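Local coordinates for IroE protein (Escherichia coli, PDB 2GZS), which hydrolyses the trilactone ester of enterobactin and its C-glucosylated forms, usually once, to give linear trimers, at residues Asn118-Arg121 / Gln122-Glu125. Numbering follows the deposited sequence.
Sequences NNFR and QLLE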
loop_
_atom_site.group_PDB
_atom_site.type_symbol
_atom_site.label_atom_id
_atom_site.label_comp_id
_atom_site.label_asym_id
_atom_site.label_seq_id
_atom_site.Cartn_x
_atom_site.Cartn_y
_atom_site.Cartn_z
ATOM N N ASN A 118 -0.955 -3.080 -14.083
ATOM C CA ASN A 118 -0.974 -4.559 -14.111
ATOM C C ASN A 118 0.421 -5.089 -14.226
ATOM O O ASN A 118 0.712 -6.142 -13.591
ATOM C CB ASN A 118 -1.843 -4.993 -15.272
ATOM C CG ASN A 118 -3.310 -4.749 -15.088
ATOM O OD1 ASN A 118 -3.828 -4.513 -14.001
ATOM N ND2 ASN A 118 -4.065 -4.871 -16.188
ATOM N N ASN A 119 1.310 -4.439 -14.961
ATOM C CA ASN A 119 2.684 -4.985 -15.040
ATOM C C ASN A 119 3.409 -4.798 -13.722
ATOM O O ASN A 119 4.212 -5.672 -13.375
ATOM C CB ASN A 119 3.495 -4.279 -16.130
ATOM C CG ASN A 119 2.881 -4.280 -17.523
ATOM O OD1 ASN A 119 2.655 -3.207 -18.068
ATOM N ND2 ASN A 119 2.647 -5.440 -18.072
ATOM N N PHE A 120 3.112 -3.696 -13.006
ATOM C CA PHE A 120 3.777 -3.500 -11.700
ATOM C C PHE A 120 3.210 -4.539 -10.728
ATOM O O PHE A 120 4.017 -5.084 -9.935
ATOM C CB PHE A 120 3.523 -2.070 -11.236
ATOM C CG PHE A 120 4.111 -1.818 -9.831
ATOM C CD1 PHE A 120 5.469 -1.971 -9.586
ATOM C CD2 PHE A 120 3.238 -1.445 -8.805
ATOM C CE1 PHE A 120 5.981 -1.730 -8.299
ATOM C CE2 PHE A 120 3.769 -1.258 -7.525
ATOM C CZ PHE A 120 5.122 -1.420 -7.255
ATOM N N ARG A 121 1.935 -4.836 -10.748
ATOM C CA ARG A 121 1.378 -5.865 -9.857
ATOM C C ARG A 121 2.026 -7.207 -10.193
ATOM O O ARG A 121 2.287 -7.956 -9.246
ATOM C CB ARG A 121 -0.135 -5.912 -9.946
ATOM C CG ARG A 121 -0.703 -6.878 -8.867
ATOM C CD ARG A 121 -2.182 -6.556 -8.539
ATOM N NE ARG A 121 -2.847 -6.179 -9.743
ATOM C CZ ARG A 121 -3.283 -4.984 -10.175
ATOM N NH1 ARG A 121 -3.830 -5.031 -11.391
ATOM N NH2 ARG A 121 -3.209 -3.832 -9.532
ATOM N N GLN A 122 2.259 -7.552 -11.464
ATOM C CA GLN A 122 2.911 -8.850 -11.743
ATOM C C GLN A 122 4.288 -8.827 -11.168
ATOM O O GLN A 122 4.753 -9.826 -10.582
ATOM C CB GLN A 122 2.952 -8.990 -13.288
ATOM C CG GLN A 122 3.885 -10.110 -13.752
ATOM C CD GLN A 122 3.150 -11.202 -14.511
ATOM O OE1 GLN A 122 3.656 -12.331 -14.599
ATOM N NE2 GLN A 122 1.990 -10.769 -15.022
ATOM N N LEU A 123 5.054 -7.769 -11.280
ATOM C CA LEU A 123 6.381 -7.664 -10.704
ATOM C C LEU A 123 6.272 -7.884 -9.188
ATOM O O LEU A 123 7.029 -8.640 -8.535
ATOM C CB LEU A 123 7.001 -6.287 -10.969
ATOM C CG LEU A 123 8.189 -5.933 -10.092
ATOM C CD1 LEU A 123 9.388 -6.789 -10.491
ATOM C CD2 LEU A 123 8.580 -4.461 -10.228
ATOM N N LEU A 124 5.343 -7.163 -8.559
ATOM C CA LEU A 124 5.227 -7.188 -7.081
ATOM C C LEU A 124 4.858 -8.563 -6.603
ATOM O O LEU A 124 5.501 -9.042 -5.634
ATOM C CB LEU A 124 4.189 -6.124 -6.686
ATOM C CG LEU A 124 3.901 -5.999 -5.172
ATOM C CD1 LEU A 124 5.164 -5.589 -4.415
ATOM C CD2 LEU A 124 2.761 -5.014 -4.959
ATOM N N GLU A 125 3.848 -9.186 -7.177
ATOM C CA GLU A 125 3.292 -10.455 -6.646
ATOM C C GLU A 125 4.098 -11.675 -7.060
ATOM O O GLU A 125 4.164 -12.648 -6.261
ATOM C CB GLU A 125 1.830 -10.627 -7.084
ATOM C CG GLU A 125 0.940 -9.526 -6.531
ATOM C CD GLU A 125 -0.535 -9.776 -6.783
ATOM O OE1 GLU A 125 -0.951 -10.791 -7.373
ATOM O OE2 GLU A 125 -1.293 -8.886 -6.345
#
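R121 and E125, one helical turn apart, run alongside each other in the same direction. The backbones are joined first: E125 N donates to R121 O at 2.9 Å. Equivalent i to i+4 bonds run from Q122, L123 and L124 back to N118, N119 and F120. From CB outward, the E125 side chain stays against R121. Its CB and CG rest near R121 O, with CG 3.4 Å from that oxygen. CG of E125 lies anti to its own carbonyl carbon (chi1 -63°), and the extended chain beyond carries the carboxylate alongside the R121 methylenes. OE2 of E125 sits 3.3 Å from both CG and CD of R121. The charged ends do not pair: R121 NE is 4.6 Å from E125 OE2, and the guanidinium and carboxylate planes are turned 60° apart. The bend at chi3 (38°) swings the guanidinium back toward the N118 side chain. Its NH2 forms a salt bridge with D157 OD2 and a hydrogen bond with S158 OG. OE2 of E125 is hydrogen-bonded to S162 OG instead. With alanine in place of E125, S162 OG is likely to lose this partner, and the R121 methylenes their contact with the carboxylate. On another side of the helix, CD2 of L123 meets F120 CD1 at 4.0 Å, the two side chains slanting across each other. The F120 ring also packs edge-to-face on F154. R121 and F120 thus join helix 117-132 to helix 150-161, which follows strand 143-148 and the active-site S149 in this alpha/beta-hydrolase fold, while N119 and F120 reach helix 87-93.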